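Local atomic coordinates of octaprenyl Pyrophosphate Synthase (Helicobacter pylori, PDB entry 3TC1), a protein that probably builds the forty-carbon octaprenyl diphosphate chain by repeated magnesium-dependent condensation of isopentenyl diphosphate onto an allylic primer. Residues B[76-81]-B[91-96]; B[215-220]-B[254-259]. All coordinates share one frame; numbering follows the deposited sequence.

In the fold
Following the chain from the N terminus, helix 53-80 runs into a small beta-hairpin, strands 85-86 and 89-90, and contact 1 closes this connection by setting the end of that helix against the first turn of helix 92-116. The chain then passes through helices 121-144, 152-177 and 182-205 before contact 2 opens in the loop that follows. Contact 2 closes a longer excursion, through helices 227-233 and 238-246, by packing loop 215-220 on helix 253-265. The two closures come in series, neither nested nor crossed, with centres about 23 Å apart. A bound magnesium lies about 11 Å from the D78 side chain and about 10 Å from that of F217.

Contact 1 (B[76-81]-B[91-96]); sequences HDDVID and SINALF
N93 presses its amide against the backbone and CB of D78, and V79 packs beside it. The amide reaches across because its CG sits between the backbone N and the carbonyl carbon (chi1 48°). This places N93 OD1 3.4 Å from D78 CB, a van der Waals contact, while N93 ND2 is hydrogen-bonded to A83 O in the connecting turn. Asparagine suits the spot: its short amide packs on the helix and still ties down the turn. The apolar share is small, with V79 CG2 4.1 Å from N93 CB, and the compact V79 side chain also touches A101 of helix 92-116 and F99 of the second subunit.

The polar link runs through water. One molecule donates to D78 OD2 at 2.6 Å and accepts from I92 N at 3.0 Å, so the aspartate reaches a first-turn amide of helix 92-116. D78 OD2 also forms a salt bridge with R86, giving the oxygen two partners. S91 is the N-cap of the same helix: its OG takes a weak bond from A94 N (3.2 Å, 134° at the hydrogen), and is also bonded to A83 O.

D77, D78 and D81 spell DDxxD, the first aspartate-rich motif of polyprenyl synthases, which in relatives coordinates the magnesium ions that bind the diphosphate of the allylic substrate.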
ATOM      1  N   HIS B  76       4.140   6.634  -2.114  1.00 19.28           N
ATOM      2  CA  HIS B  76       2.994   6.598  -3.011  1.00 19.46           C
ATOM      3  C   HIS B  76       2.597   7.997  -3.457  1.00 21.70           C
ATOM      4  O   HIS B  76       2.181   8.190  -4.596  1.00 22.36           O
ATOM      5  CB  HIS B  76       1.801   5.889  -2.352  1.00 16.93           C
ATOM      6  CG  HIS B  76       1.938   4.396  -2.319  1.00 16.59           C
ATOM      7  ND1 HIS B  76       0.953   3.565  -1.832  1.00 17.85           N
ATOM      8  CD2 HIS B  76       2.955   3.589  -2.704  1.00 17.16           C
ATOM      9  CE1 HIS B  76       1.359   2.310  -1.914  1.00 15.74           C
ATOM     10  NE2 HIS B  76       2.570   2.297  -2.438  1.00 17.93           N
ATOM     11  N   ASP B  77       2.731   8.973  -2.563  1.00 17.67           N
ATOM     12  CA  ASP B  77       2.387  10.349  -2.906  1.00 21.11           C
ATOM     13  C   ASP B  77       3.304  10.871  -4.010  1.00 21.04           C
ATOM     14  O   ASP B  77       2.863  11.613  -4.880  1.00 20.43           O
ATOM     15  CB  ASP B  77       2.482  11.262  -1.679  1.00 52.89           C
ATOM     16  CG  ASP B  77       1.406  10.973  -0.647  1.00 61.00           C
ATOM     17  OD1 ASP B  77       0.226  10.822  -1.035  1.00 62.43           O
ATOM     18  OD2 ASP B  77       1.736  10.908   0.557  1.00 67.02           O
ATOM     19  N   ASP B  78       4.576  10.487  -3.979  1.00 24.88           N
ATOM     20  CA  ASP B  78       5.512  10.941  -5.003  1.00 27.42           C
ATOM     21  C   ASP B  78       5.152  10.374  -6.371  1.00 27.13           C
ATOM     22  O   ASP B  78       5.364  11.022  -7.393  1.00 28.22           O
ATOM     23  CB  ASP B  78       6.950  10.558  -4.642  1.00 31.93           C
ATOM     24  CG  ASP B  78       7.520  11.430  -3.543  1.00 33.84           C
ATOM     25  OD1 ASP B  78       7.004  12.550  -3.358  1.00 32.97           O
ATOM     26  OD2 ASP B  78       8.487  11.007  -2.873  1.00 37.13           O
ATOM     27  N   VAL B  79       4.602   9.167  -6.387  1.00 24.25           N
ATOM     28  CA  VAL B  79       4.194   8.532  -7.634  1.00 25.39           C
ATOM     29  C   VAL B  79       2.992   9.275  -8.211  1.00 27.38           C
ATOM     30  O   VAL B  79       2.989   9.679  -9.375  1.00 27.45           O
ATOM     31  CB  VAL B  79       3.786   7.059  -7.402  1.00 30.06           C
ATOM     32  CG1 VAL B  79       3.244   6.452  -8.691  1.00 30.54           C
ATOM     33  CG2 VAL B  79       4.981   6.268  -6.899  1.00 30.13           C
ATOM     34  N   ILE B  80       1.975   9.455  -7.376  1.00 28.51           N
ATOM     35  CA  ILE B  80       0.747  10.125  -7.779  1.00 30.99           C
ATOM     36  C   ILE B  80       0.964  11.588  -8.173  1.00 31.70           C
ATOM     37  O   ILE B  80       0.258  12.116  -9.031  1.00 30.01           O
ATOM     38  CB  ILE B  80      -0.298  10.038  -6.646  1.00 36.25           C
ATOM     39  CG1 ILE B  80      -1.614  10.673  -7.085  1.00 39.12           C
ATOM     40  CG2 ILE B  80       0.232  10.718  -5.407  1.00 38.09           C
ATOM     41  CD1 ILE B  80      -2.703  10.545  -6.053  1.00 40.09           C
ATOM     42  N   ASP B  81       1.941  12.240  -7.549  1.00 32.78           N
ATOM     43  CA  ASP B  81       2.239  13.634  -7.863  1.00 36.65           C
ATOM     44  C   ASP B  81       3.331  13.744  -8.929  1.00 37.75           C
ATOM     45  O   ASP B  81       3.747  14.845  -9.294  1.00 37.45           O
ATOM     46  CB  ASP B  81       2.676  14.390  -6.603  1.00 54.33           C
ATOM     47  CG  ASP B  81       1.526  14.639  -5.640  1.00 57.46           C
ATOM     48  OD1 ASP B  81       0.511  15.234  -6.063  1.00 60.07           O
ATOM     49  OD2 ASP B  81       1.641  14.248  -4.460  1.00 59.63           O
ATOM     50  N   SER B  91      13.535  11.104  -6.413  1.00 32.07           N
ATOM     51  CA  SER B  91      12.519  10.293  -5.760  1.00 28.24           C
ATOM     52  C   SER B  91      12.733   8.828  -6.136  1.00 27.04           C
ATOM     53  O   SER B  91      13.456   8.517  -7.096  1.00 23.15           O
ATOM     54  CB  SER B  91      11.126  10.742  -6.204  1.00 35.08           C
ATOM     55  OG  SER B  91      10.989  10.636  -7.612  1.00 33.00           O
ATOM     56  N   ILE B  92      12.114   7.925  -5.383  1.00 30.30           N
ATOM     57  CA  ILE B  92      12.250   6.505  -5.669  1.00 29.44           C
ATOM     58  C   ILE B  92      11.653   6.177  -7.036  1.00 29.67           C
ATOM     59  O   ILE B  92      12.195   5.345  -7.771  1.00 29.77           O
ATOM     60  CB  ILE B  92      11.569   5.642  -4.574  1.00 27.34           C
ATOM     61  CG1 ILE B  92      12.369   5.741  -3.275  1.00 26.32           C
ATOM     62  CG2 ILE B  92      11.489   4.181  -5.016  1.00 25.33           C
ATOM     63  CD1 ILE B  92      13.813   5.248  -3.404  1.00 27.11           C
ATOM     64  N   ASN B  93      10.552   6.834  -7.391  1.00 31.70           N
ATOM     65  CA  ASN B  93       9.931   6.579  -8.688  1.00 33.12           C
ATOM     66  C   ASN B  93      10.781   7.135  -9.833  1.00 32.66           C
ATOM     67  O   ASN B  93      10.722   6.636 -10.957  1.00 32.69           O
ATOM     68  CB  ASN B  93       8.505   7.156  -8.747  1.00 30.42           C
ATOM     69  CG  ASN B  93       8.419   8.592  -8.256  1.00 30.68           C
ATOM     70  OD1 ASN B  93       8.614   8.869  -7.072  1.00 31.05           O
ATOM     71  ND2 ASN B  93       8.113   9.513  -9.165  1.00 30.89           N
ATOM     72  N   ALA B  94      11.581   8.155  -9.544  1.00 34.41           N
ATOM     73  CA  ALA B  94      12.439   8.751 -10.564  1.00 36.38           C
ATOM     74  C   ALA B  94      13.649   7.861 -10.836  1.00 37.54           C
ATOM     75  O   ALA B  94      14.161   7.822 -11.956  1.00 39.14           O
ATOM     76  CB  ALA B  94      12.899  10.132 -10.121  1.00 26.79           C
ATOM     77  N   LEU B  95      14.094   7.145  -9.806  1.00 36.94           N
ATOM     78  CA  LEU B  95      15.255   6.264  -9.916  1.00 37.15           C
ATOM     79  C   LEU B  95      14.921   4.814 -10.274  1.00 37.20           C
ATOM     80  O   LEU B  95      15.728   4.127 -10.912  1.00 36.57           O
ATOM     81  CB  LEU B  95      16.041   6.274  -8.597  1.00 41.12           C
ATOM     82  CG  LEU B  95      16.662   7.596  -8.134  1.00 40.46           C
ATOM     83  CD1 LEU B  95      17.172   7.447  -6.706  1.00 40.16           C
ATOM     84  CD2 LEU B  95      17.791   7.996  -9.076  1.00 39.82           C
ATOM     85  N   PHE B  96      13.737   4.350  -9.877  1.00 27.95           N
ATOM     86  CA  PHE B  96      13.355   2.961 -10.135  1.00 27.99           C
ATOM     87  C   PHE B  96      11.999   2.736 -10.805  1.00 27.12           C
ATOM     88  O   PHE B  96      11.553   1.594 -10.931  1.00 25.87           O
ATOM     89  CB  PHE B  96      13.408   2.186  -8.816  1.00 33.93           C
ATOM     90  CG  PHE B  96      14.714   2.330  -8.088  1.00 35.95           C
ATOM     91  CD1 PHE B  96      15.832   1.594  -8.478  1.00 36.13           C
ATOM     92  CD2 PHE B  96      14.838   3.223  -7.028  1.00 35.73           C
ATOM     93  CE1 PHE B  96      17.055   1.745  -7.822  1.00 37.10           C
ATOM     94  CE2 PHE B  96      16.057   3.383  -6.363  1.00 36.24           C
ATOM     95  CZ  PHE B  96      17.166   2.642  -6.761  1.00 36.38           C
TER
HETATM   96  O   HOH W   1      10.054   8.996  -3.540  1.00 27.85           O

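Contact 2 (B[215-220]-B[254-259]); sequences PNFSDF and EIIEWT
F217 lays its ring face against I256 and turns an edge to T259, joining helix 253-265 to the loop that follows the second aspartate-rich motif of the all-helical isoprenoid synthase fold. D204, the last aspartate of that motif, holds the loop by accepting from the backbone N of S218 and of D219.

Taken from its base, the F217 side chain first meets the end of the isoleucine: F217 CB lies 3.7 Å from I256 CD1. Next, F217 CG lies 3.8 Å from the I256 CG1 methylene, and F217 CD2 comes marginally closer to the same I256 CG1, at 3.7 Å. Farther out the other branch takes over: CD1, CE1 and CZ of F217 all have I256 CG2 as their neighbour. This methyl stands 3.6 Å from the centroid of the F217 ring and 3° off its normal, a CH-pi contact almost exactly over the centre. Isoleucine suits this place because its beta branching supplies both a methyl for the face and a longer arm for the base. On the rim, F217 CE2 is 4.2 Å from T259 CG2, which lies near the ring plane.

T259 can offer this methyl because CG2 is anti to the backbone N, which turns OG1 back to its own helix. There T259 OG1 donates to I255 O at 2.8 Å, from above the carbonyl plane, while T259 N reaches the same oxygen from the opposite face.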
ATOM      1  N   PRO B 215      10.635  30.341  -0.928  1.00 27.12           N
ATOM      2  CA  PRO B 215       9.497  29.418  -0.851  1.00 25.40           C
ATOM      3  C   PRO B 215       9.344  28.652  -2.168  1.00 22.96           C
ATOM      4  O   PRO B 215       9.530  29.216  -3.246  1.00 21.99           O
ATOM      5  CB  PRO B 215       8.317  30.348  -0.550  1.00 30.17           C
ATOM      6  CG  PRO B 215       8.753  31.667  -1.143  1.00 32.84           C
ATOM      7  CD  PRO B 215      10.201  31.734  -0.734  1.00 29.54           C
ATOM      8  N   ASN B 216       9.017  27.366  -2.076  1.00 21.41           N
ATOM      9  CA  ASN B 216       8.877  26.530  -3.265  1.00 20.04           C
ATOM     10  C   ASN B 216       7.729  26.903  -4.195  1.00 18.11           C
ATOM     11  O   ASN B 216       7.836  26.718  -5.404  1.00 15.98           O
ATOM     12  CB  ASN B 216       8.700  25.055  -2.882  1.00 28.57           C
ATOM     13  CG  ASN B 216       9.870  24.501  -2.085  1.00 33.87           C
ATOM     14  OD1 ASN B 216      11.028  24.845  -2.328  1.00 36.58           O
ATOM     15  ND2 ASN B 216       9.569  23.620  -1.140  1.00 33.85           N
ATOM     16  N   PHE B 217       6.636  27.419  -3.638  1.00 15.27           N
ATOM     17  CA  PHE B 217       5.458  27.743  -4.441  1.00 16.67           C
ATOM     18  C   PHE B 217       5.121  26.539  -5.317  1.00 16.12           C
ATOM     19  O   PHE B 217       4.987  26.639  -6.541  1.00 14.81           O
ATOM     20  CB  PHE B 217       5.689  28.992  -5.301  1.00 19.89           C
ATOM     21  CG  PHE B 217       5.243  30.267  -4.637  1.00 18.84           C
ATOM     22  CD1 PHE B 217       6.072  30.932  -3.746  1.00 18.71           C
ATOM     23  CD2 PHE B 217       3.967  30.777  -4.876  1.00 18.48           C
ATOM     24  CE1 PHE B 217       5.641  32.087  -3.098  1.00 19.57           C
ATOM     25  CE2 PHE B 217       3.525  31.930  -4.234  1.00 17.68           C
ATOM     26  CZ  PHE B 217       4.365  32.587  -3.342  1.00 19.06           C
ATOM     27  N   SER B 218       4.984  25.392  -4.659  1.00 17.16           N
ATOM     28  CA  SER B 218       4.682  24.134  -5.330  1.00 17.54           C
ATOM     29  C   SER B 218       3.201  23.764  -5.330  1.00 17.89           C
ATOM     30  O   SER B 218       2.730  23.087  -6.242  1.00 18.29           O
ATOM     31  CB  SER B 218       5.447  22.986  -4.655  1.00 23.14           C
ATOM     32  OG  SER B 218       6.844  23.234  -4.605  1.00 28.15           O
ATOM     33  N   ASP B 219       2.473  24.210  -4.312  1.00 14.03           N
ATOM     34  CA  ASP B 219       1.069  23.840  -4.165  1.00 15.74           C
ATOM     35  C   ASP B 219       0.052  24.238  -5.232  1.00 13.03           C
ATOM     36  O   ASP B 219      -0.548  23.365  -5.856  1.00 13.68           O
ATOM     37  CB  ASP B 219       0.565  24.273  -2.778  1.00 15.77           C
ATOM     38  CG  ASP B 219       1.323  23.590  -1.642  1.00 21.25           C
ATOM     39  OD1 ASP B 219       1.928  22.518  -1.885  1.00 20.43           O
ATOM     40  OD2 ASP B 219       1.308  24.111  -0.507  1.00 17.47           O
ATOM     41  N   PHE B 220      -0.159  25.534  -5.447  1.00 15.91           N
ATOM     42  CA  PHE B 220      -1.151  25.973  -6.434  1.00 15.82           C
ATOM     43  C   PHE B 220      -0.805  25.461  -7.834  1.00 16.85           C
ATOM     44  O   PHE B 220      -1.687  25.083  -8.612  1.00 15.79           O
ATOM     45  CB  PHE B 220      -1.246  27.504  -6.438  1.00 13.57           C
ATOM     46  CG  PHE B 220      -2.562  28.036  -6.953  1.00 13.93           C
ATOM     47  CD1 PHE B 220      -3.768  27.553  -6.445  1.00 13.11           C
ATOM     48  CD2 PHE B 220      -2.595  29.033  -7.921  1.00 13.55           C
ATOM     49  CE1 PHE B 220      -4.988  28.053  -6.896  1.00 12.09           C
ATOM     50  CE2 PHE B 220      -3.806  29.541  -8.380  1.00 14.24           C
ATOM     51  CZ  PHE B 220      -5.009  29.048  -7.866  1.00 13.36           C
ATOM     52  N   GLU B 254       6.090  35.243 -12.829  1.00 16.59           N
ATOM     53  CA  GLU B 254       5.172  36.369 -12.764  1.00 17.14           C
ATOM     54  C   GLU B 254       3.924  36.047 -11.950  1.00 16.16           C
ATOM     55  O   GLU B 254       3.401  36.902 -11.229  1.00 13.36           O
ATOM     56  CB  GLU B 254       4.796  36.818 -14.181  1.00 20.47           C
ATOM     57  CG  GLU B 254       5.969  37.387 -15.011  1.00 24.35           C
ATOM     58  CD  GLU B 254       7.051  36.352 -15.350  1.00 27.56           C
ATOM     59  OE1 GLU B 254       6.701  35.219 -15.751  1.00 26.43           O
ATOM     60  OE2 GLU B 254       8.255  36.682 -15.233  1.00 28.98           O
ATOM     61  N   ILE B 255       3.442  34.816 -12.063  1.00 12.93           N
ATOM     62  CA  ILE B 255       2.273  34.415 -11.291  1.00 16.27           C
ATOM     63  C   ILE B 255       2.634  34.401  -9.805  1.00 14.05           C
ATOM     64  O   ILE B 255       1.858  34.845  -8.961  1.00 13.61           O
ATOM     65  CB  ILE B 255       1.757  33.041 -11.761  1.00 19.67           C
ATOM     66  CG1 ILE B 255       1.000  33.229 -13.084  1.00 20.53           C
ATOM     67  CG2 ILE B 255       0.864  32.407 -10.693  1.00 20.86           C
ATOM     68  CD1 ILE B 255       0.593  31.923 -13.763  1.00 23.76           C
ATOM     69  N   ILE B 256       3.822  33.905  -9.484  1.00 13.82           N
ATOM     70  CA  ILE B 256       4.263  33.899  -8.098  1.00 14.68           C
ATOM     71  C   ILE B 256       4.320  35.334  -7.553  1.00 16.67           C
ATOM     72  O   ILE B 256       3.784  35.622  -6.481  1.00 13.85           O
ATOM     73  CB  ILE B 256       5.645  33.221  -7.959  1.00 16.95           C
ATOM     74  CG1 ILE B 256       5.485  31.704  -8.149  1.00 15.12           C
ATOM     75  CG2 ILE B 256       6.248  33.521  -6.587  1.00 15.80           C
ATOM     76  CD1 ILE B 256       6.795  30.937  -8.197  1.00 17.16           C
ATOM     77  N   GLU B 257       4.948  36.243  -8.296  1.00 15.44           N
ATOM     78  CA  GLU B 257       5.030  37.629  -7.840  1.00 17.33           C
ATOM     79  C   GLU B 257       3.653  38.264  -7.660  1.00 15.46           C
ATOM     80  O   GLU B 257       3.413  38.970  -6.677  1.00 15.56           O
ATOM     81  CB  GLU B 257       5.880  38.469  -8.801  1.00 21.49           C
ATOM     82  CG  GLU B 257       7.360  38.117  -8.753  1.00 26.43           C
ATOM     83  CD  GLU B 257       7.905  38.066  -7.325  1.00 30.92           C
ATOM     84  OE1 GLU B 257       7.785  39.080  -6.604  1.00 32.65           O
ATOM     85  OE2 GLU B 257       8.450  37.015  -6.920  1.00 31.44           O
ATOM     86  N   TRP B 258       2.741  38.016  -8.599  1.00 15.19           N
ATOM     87  CA  TRP B 258       1.396  38.570  -8.494  1.00 13.40           C
ATOM     88  C   TRP B 258       0.710  38.030  -7.230  1.00 14.67           C
ATOM     89  O   TRP B 258       0.082  38.776  -6.474  1.00 14.53           O
ATOM     90  CB  TRP B 258       0.572  38.191  -9.732  1.00 14.18           C
ATOM     91  CG  TRP B 258      -0.837  38.741  -9.733  1.00 13.79           C
ATOM     92  CD1 TRP B 258      -1.248  39.968 -10.188  1.00 14.37           C
ATOM     93  CD2 TRP B 258      -2.017  38.074  -9.261  1.00 14.62           C
ATOM     94  NE1 TRP B 258      -2.612  40.099 -10.034  1.00 14.41           N
ATOM     95  CE2 TRP B 258      -3.107  38.954  -9.466  1.00 15.74           C
ATOM     96  CE3 TRP B 258      -2.259  36.817  -8.686  1.00 12.95           C
ATOM     97  CZ2 TRP B 258      -4.421  38.615  -9.114  1.00 16.47           C
ATOM     98  CZ3 TRP B 258      -3.565  36.482  -8.338  1.00 15.82           C
ATOM     99  CH2 TRP B 258      -4.628  37.379  -8.553  1.00 16.31           C
ATOM    100  N   THR B 259       0.843  36.725  -7.005  1.00 12.21           N
ATOM    101  CA  THR B 259       0.243  36.072  -5.846  1.00 12.17           C
ATOM    102  C   THR B 259       0.793  36.622  -4.529  1.00 13.22           C
ATOM    103  O   THR B 259       0.049  36.801  -3.558  1.00 10.84           O
ATOM    104  CB  THR B 259       0.497  34.544  -5.886  1.00 14.52           C
ATOM    105  OG1 THR B 259      -0.046  34.002  -7.097  1.00 12.81           O
ATOM    106  CG2 THR B 259      -0.158  33.866  -4.708  1.00 16.73           C
TER